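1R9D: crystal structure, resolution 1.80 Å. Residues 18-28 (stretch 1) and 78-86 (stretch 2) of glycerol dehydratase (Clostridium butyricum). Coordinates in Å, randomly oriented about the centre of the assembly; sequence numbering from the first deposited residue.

Stretch 1 (18-28) AQILNAKPCVE
Stretch 2, residues 78-86: KEPRSSQVF

Stretch 1 begins in a helix that starts earlier in the chain, then continues in extended form from Ala23 alongside stretch 2, which has no regular helix or strand. The two run in the same direction: Ala23 lies beside Pro80 (CA to CA 5.7 Å), Pro25 beside Ser82 (4.6 Å), Val27 beside Ser83 (5.0 Å) and Glu28 beside Gln84 (5.1 Å).

A single parallel bridge joins the backbones. Ser83 N donates to Cys26 O and Ser83 O accepts from Glu28 N, both at 2.9 Å, so Ser83 spends both backbone polar groups on the residues flanking Val27. Beside the bridge, Val27 (chi1 t) packs CG1 against Val85 CG2 at 3.5 Å.

Side chains take up four further amides: those of Lys24, Cys26, Lys78 and Glu79. Cys26 N donates to Ser82 OG at 3.2 Å, and that hydroxyl, in rotamer m, donates in turn to Pro80 O at 3.0 Å; a short side chain able to do both suits this place. Lys24 N meets Glu79 OE2 at 3.0 Å, almost linearly (173°), with Glu79 at chi1 t and chi2 p. Glu28, chi1 m and chi2 t, extends its carboxylate to two successive amides: OE1 accepts from Lys78 N and OE2 from Glu79 N, each at 3.0 Å. Pro25 and Pro80 have no amide hydrogen to satisfy. Separately, Pro80 CB packs against Ala23 CB at 3.8 Å.

Arg81 has positive phi and psi (50/40) and a long side chain, t at chi1 to chi3, reaching Ile20 and Leu21, with Arg81 CD 3.8 Å from Ile20 O. Its NH1 donates to water 1 (2.9 Å), which lies 3.1 Å from Ile20 O and 2.8 Å from Ala23 O. Water 2 donates to Glu28 O (2.8 Å) and Gln84 OE1 (2.6 Å) while accepting from Val85 N (2.8 Å). Water 3 accepts from Gln84 NE2 at 2.9 Å and lies 2.5 Å from Glu28 OE1.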

ATOM      1  N   ALA A  18     -17.012  42.588  10.909  1.00 30.36           N
ATOM      2  CA  ALA A  18     -18.460  42.438  10.936  1.00 30.68           C
ATOM      3  C   ALA A  18     -18.915  41.320  10.000  1.00 30.83           C
ATOM      4  O   ALA A  18     -19.915  40.649  10.259  1.00 31.31           O
ATOM      5  CB  ALA A  18     -19.130  43.758  10.546  1.00 31.34           C
ATOM      6  N   GLN A  19     -18.182  41.123   8.909  1.00 31.40           N
ATOM      7  CA  GLN A  19     -18.527  40.078   7.952  1.00 31.96           C
ATOM      8  C   GLN A  19     -18.416  38.716   8.623  1.00 31.69           C
ATOM      9  O   GLN A  19     -19.226  37.823   8.379  1.00 31.12           O
ATOM     10  CB  GLN A  19     -17.598  40.134   6.738  1.00 33.45           C
ATOM     11  CG  GLN A  19     -17.590  41.477   6.022  1.00 35.85           C
ATOM     12  CD  GLN A  19     -16.770  41.456   4.745  1.00 37.18           C
ATOM     13  OE1 GLN A  19     -15.827  40.672   4.613  1.00 36.43           O
ATOM     14  NE2 GLN A  19     -17.116  42.329   3.803  1.00 36.83           N
ATOM     15  N   ILE A  20     -17.409  38.560   9.475  1.00 31.03           N
ATOM     16  CA  ILE A  20     -17.211  37.302  10.185  1.00 31.15           C
ATOM     17  C   ILE A  20     -18.342  37.042  11.189  1.00 30.44           C
ATOM     18  O   ILE A  20     -18.992  36.001  11.151  1.00 30.90           O
ATOM     19  CB  ILE A  20     -15.875  37.301  10.968  1.00 31.33           C
ATOM     20  CG1 ILE A  20     -14.692  37.537  10.020  1.00 31.83           C
ATOM     21  CG2 ILE A  20     -15.724  35.987  11.719  1.00 32.33           C
ATOM     22  CD1 ILE A  20     -14.441  36.416   9.029  1.00 32.93           C
ATOM     23  N   LEU A  21     -18.574  38.000  12.083  1.00 31.13           N
ATOM     24  CA  LEU A  21     -19.603  37.855  13.109  1.00 31.53           C
ATOM     25  C   LEU A  21     -21.045  37.811  12.612  1.00 32.36           C
ATOM     26  O   LEU A  21     -21.885  37.141  13.206  1.00 31.41           O
ATOM     27  CB  LEU A  21     -19.452  38.962  14.154  1.00 31.54           C
ATOM     28  CG  LEU A  21     -18.146  38.887  14.954  1.00 32.41           C
ATOM     29  CD1 LEU A  21     -18.067  40.046  15.923  1.00 32.12           C
ATOM     30  CD2 LEU A  21     -18.076  37.554  15.688  1.00 31.90           C
ATOM     31  N   ASN A  22     -21.343  38.522  11.530  1.00 33.34           N
ATOM     32  CA  ASN A  22     -22.706  38.519  11.006  1.00 34.23           C
ATOM     33  C   ASN A  22     -22.979  37.318  10.109  1.00 34.60           C
ATOM     34  O   ASN A  22     -24.114  37.082   9.692  1.00 33.98           O
ATOM     35  CB  ASN A  22     -22.987  39.817  10.246  1.00 35.39           C
ATOM     36  CG  ASN A  22     -23.042  41.019  11.163  1.00 35.73           C
ATOM     37  OD1 ASN A  22     -23.568  40.934  12.274  1.00 37.77           O
ATOM     38  ND2 ASN A  22     -22.508  42.148  10.706  1.00 35.51           N
ATOM     39  N   ALA A  23     -21.935  36.553   9.818  1.00 34.60           N
ATOM     40  CA  ALA A  23     -22.084  35.379   8.975  1.00 34.34           C
ATOM     41  C   ALA A  23     -22.933  34.331   9.676  1.00 34.48           C
ATOM     42  O   ALA A  23     -23.073  34.341  10.902  1.00 34.08           O
ATOM     43  CB  ALA A  23     -20.709  34.797   8.637  1.00 35.19           C
ATOM     44  N   LYS A  24     -23.510  33.437   8.885  1.00 33.75           N
ATOM     45  CA  LYS A  24     -24.322  32.346   9.402  1.00 34.26           C
ATOM     46  C   LYS A  24     -23.598  31.076   8.963  1.00 33.70           C
ATOM     47  O   LYS A  24     -23.842  30.554   7.874  1.00 32.40           O
ATOM     48  CB  LYS A  24     -25.727  32.406   8.802  1.00 36.93           C
ATOM     49  CG  LYS A  24     -26.454  33.708   9.125  1.00 40.12           C
ATOM     50  CD  LYS A  24     -27.732  33.862   8.316  1.00 42.99           C
ATOM     51  CE  LYS A  24     -28.392  35.209   8.592  1.00 44.97           C
ATOM     52  NZ  LYS A  24     -29.571  35.457   7.705  1.00 47.06           N
ATOM     53  N   PRO A  25     -22.676  30.577   9.806  1.00 33.40           N
ATOM     54  CA  PRO A  25     -21.902  29.369   9.504  1.00 32.55           C
ATOM     55  C   PRO A  25     -22.738  28.272   8.859  1.00 31.40           C
ATOM     56  O   PRO A  25     -23.795  27.909   9.365  1.00 30.99           O
ATOM     57  CB  PRO A  25     -21.360  28.962  10.872  1.00 32.48           C
ATOM     58  CG  PRO A  25     -21.135  30.283  11.531  1.00 32.45           C
ATOM     59  CD  PRO A  25     -22.421  31.020  11.189  1.00 33.10           C
ATOM     60  N   CYS A  26     -22.259  27.747   7.736  1.00 31.16           N
ATOM     61  CA  CYS A  26     -22.974  26.686   7.047  1.00 31.10           C
ATOM     62  C   CYS A  26     -22.023  25.647   6.473  1.00 30.40           C
ATOM     63  O   CYS A  26     -20.802  25.796   6.536  1.00 29.22           O
ATOM     64  CB  CYS A  26     -23.822  27.263   5.913  1.00 32.86           C
ATOM     65  SG  CYS A  26     -22.848  27.891   4.528  1.00 36.65           S
ATOM     66  N   VAL A  27     -22.611  24.595   5.918  1.00 29.29           N
ATOM     67  CA  VAL A  27     -21.868  23.509   5.301  1.00 29.80           C
ATOM     68  C   VAL A  27     -22.112  23.594   3.800  1.00 30.52           C
ATOM     69  O   VAL A  27     -23.260  23.542   3.347  1.00 29.76           O
ATOM     70  CB  VAL A  27     -22.366  22.144   5.803  1.00 29.24           C
ATOM     71  CG1 VAL A  27     -21.620  21.020   5.089  1.00 30.51           C
ATOM     72  CG2 VAL A  27     -22.173  22.046   7.306  1.00 29.86           C
ATOM     73  N   GLU A  28     -21.036  23.746   3.036  1.00 30.14           N
ATOM     74  CA  GLU A  28     -21.143  23.836   1.587  1.00 30.72           C
ATOM     75  C   GLU A  28     -20.733  22.507   0.965  1.00 31.62           C
ATOM     76  O   GLU A  28     -19.991  21.732   1.576  1.00 29.43           O
ATOM     77  CB  GLU A  28     -20.297  25.012   1.081  1.00 31.49           C
ATOM     78  CG  GLU A  28     -20.972  26.356   1.400  1.00 33.05           C
ATOM     79  CD  GLU A  28     -20.138  27.582   1.073  1.00 34.15           C
ATOM     80  OE1 GLU A  28     -19.178  27.479   0.280  1.00 35.16           O
ATOM     81  OE2 GLU A  28     -20.463  28.669   1.607  1.00 35.33           O
ATOM     82  N   LYS A  78     -18.135  30.326   0.138  1.00 29.84           N
ATOM     83  CA  LYS A  78     -18.869  31.496  -0.327  1.00 30.57           C
ATOM     84  C   LYS A  78     -19.362  32.315   0.866  1.00 30.40           C
ATOM     85  O   LYS A  78     -19.213  33.540   0.893  1.00 31.26           O
ATOM     86  CB  LYS A  78     -20.041  31.051  -1.207  1.00 31.01           C
ATOM     87  CG  LYS A  78     -19.594  30.311  -2.464  1.00 32.87           C
ATOM     88  CD  LYS A  78     -20.765  29.732  -3.248  1.00 35.21           C
ATOM     89  CE  LYS A  78     -21.485  28.643  -2.460  1.00 36.50           C
ATOM     90  NZ  LYS A  78     -22.580  28.000  -3.250  1.00 37.65           N
ATOM     91  N   GLU A  79     -19.953  31.636   1.845  1.00 30.49           N
ATOM     92  CA  GLU A  79     -20.440  32.287   3.065  1.00 31.03           C
ATOM     93  C   GLU A  79     -19.242  32.355   4.017  1.00 30.86           C
ATOM     94  O   GLU A  79     -18.481  31.395   4.125  1.00 30.44           O
ATOM     95  CB  GLU A  79     -21.557  31.447   3.698  1.00 32.11           C
ATOM     96  CG  GLU A  79     -22.108  31.956   5.042  1.00 33.62           C
ATOM     97  CD  GLU A  79     -22.963  33.211   4.916  1.00 36.22           C
ATOM     98  OE1 GLU A  79     -23.466  33.486   3.807  1.00 36.49           O
ATOM     99  OE2 GLU A  79     -23.149  33.916   5.936  1.00 37.02           O
ATOM    100  N   PRO A  80     -19.050  33.487   4.714  1.00 30.88           N
ATOM    101  CA  PRO A  80     -17.900  33.544   5.622  1.00 30.31           C
ATOM    102  C   PRO A  80     -18.039  32.575   6.792  1.00 29.96           C
ATOM    103  O   PRO A  80     -19.132  32.098   7.092  1.00 29.29           O
ATOM    104  CB  PRO A  80     -17.896  34.999   6.097  1.00 30.71           C
ATOM    105  CG  PRO A  80     -18.620  35.737   4.990  1.00 31.49           C
ATOM    106  CD  PRO A  80     -19.736  34.788   4.651  1.00 30.41           C
ATOM    107  N   ARG A  81     -16.917  32.264   7.433  1.00 29.90           N
ATOM    108  CA  ARG A  81     -16.928  31.387   8.597  1.00 29.98           C
ATOM    109  C   ARG A  81     -17.696  30.084   8.386  1.00 29.01           C
ATOM    110  O   ARG A  81     -18.395  29.617   9.292  1.00 29.20           O
ATOM    111  CB  ARG A  81     -17.540  32.153   9.773  1.00 30.34           C
ATOM    112  CG  ARG A  81     -17.047  31.731  11.141  1.00 30.73           C
ATOM    113  CD  ARG A  81     -17.773  32.512  12.220  1.00 30.85           C
ATOM    114  NE  ARG A  81     -17.244  32.228  13.552  1.00 30.84           N
ATOM    115  CZ  ARG A  81     -17.819  32.633  14.678  1.00 32.35           C
ATOM    116  NH1 ARG A  81     -18.943  33.340  14.632  1.00 31.74           N
ATOM    117  NH2 ARG A  81     -17.274  32.331  15.851  1.00 32.37           N
ATOM    118  N   SER A  82     -17.565  29.489   7.202  1.00 27.56           N
ATOM    119  CA  SER A  82     -18.267  28.246   6.903  1.00 27.35           C
ATOM    120  C   SER A  82     -17.318  27.076   6.654  1.00 27.20           C
ATOM    121  O   SER A  82     -16.105  27.232   6.751  1.00 27.94           O
ATOM    122  CB  SER A  82     -19.200  28.452   5.712  1.00 28.07           C
ATOM    123  OG  SER A  82     -20.170  29.437   6.039  1.00 29.55           O
ATOM    124  N   SER A  83     -17.872  25.910   6.335  1.00 27.67           N
ATOM    125  CA  SER A  83     -17.057  24.713   6.131  1.00 28.49           C
ATOM    126  C   SER A  83     -17.383  23.855   4.909  1.00 29.01           C
ATOM    127  O   SER A  83     -18.550  23.645   4.571  1.00 28.53           O
ATOM    128  CB  SER A  83     -17.148  23.833   7.388  1.00 28.90           C
ATOM    129  OG  SER A  83     -16.529  22.567   7.207  1.00 29.04           O
ATOM    130  N   GLN A  84     -16.338  23.360   4.251  1.00 28.94           N
ATOM    131  CA  GLN A  84     -16.502  22.468   3.111  1.00 28.37           C
ATOM    132  C   GLN A  84     -16.569  21.077   3.740  1.00 28.80           C
ATOM    133  O   GLN A  84     -16.389  20.930   4.956  1.00 29.08           O
ATOM    134  CB  GLN A  84     -15.298  22.533   2.159  1.00 28.13           C
ATOM    135  CG  GLN A  84     -15.135  23.821   1.348  1.00 27.86           C
ATOM    136  CD  GLN A  84     -16.199  23.994   0.269  1.00 28.43           C
ATOM    137  OE1 GLN A  84     -16.853  23.036  -0.135  1.00 27.76           O
ATOM    138  NE2 GLN A  84     -16.359  25.222  -0.213  1.00 27.49           N
ATOM    139  N   VAL A  85     -16.809  20.062   2.916  1.00 27.69           N
ATOM    140  CA  VAL A  85     -16.913  18.684   3.383  1.00 26.99           C
ATOM    141  C   VAL A  85     -15.734  17.857   2.872  1.00 26.80           C
ATOM    142  O   VAL A  85     -15.321  17.999   1.718  1.00 26.56           O
ATOM    143  CB  VAL A  85     -18.239  18.056   2.904  1.00 26.88           C
ATOM    144  CG1 VAL A  85     -18.314  16.590   3.306  1.00 27.70           C
ATOM    145  CG2 VAL A  85     -19.407  18.824   3.501  1.00 28.38           C
ATOM    146  N   PHE A  86     -15.196  17.003   3.743  1.00 25.91           N
ATOM    147  CA  PHE A  86     -14.052  16.153   3.413  1.00 25.41           C
ATOM    148  C   PHE A  86     -14.447  14.684   3.577  1.00 25.59           C
ATOM    149  O   PHE A  86     -14.053  14.016   4.537  1.00 25.47           O
ATOM    150  CB  PHE A  86     -12.867  16.513   4.328  1.00 24.50           C
ATOM    151  CG  PHE A  86     -12.348  17.910   4.116  1.00 24.10           C
ATOM    152  CD1 PHE A  86     -13.128  19.020   4.446  1.00 23.99           C
ATOM    153  CD2 PHE A  86     -11.106  18.121   3.528  1.00 23.32           C
ATOM    154  CE1 PHE A  86     -12.680  20.311   4.188  1.00 23.00           C
ATOM    155  CE2 PHE A  86     -10.647  19.408   3.264  1.00 23.78           C
ATOM    156  CZ  PHE A  86     -11.438  20.509   3.593  1.00 24.41           C
TER
HETATM  157  O   HOH W   1     -20.854  33.980  12.580  1.00 34.30           O
HETATM  158  O   HOH W   2     -17.740  20.642   0.358  1.00 26.66           O
HETATM  159  O   HOH W   3     -18.281  26.619  -1.926  1.00 34.07           O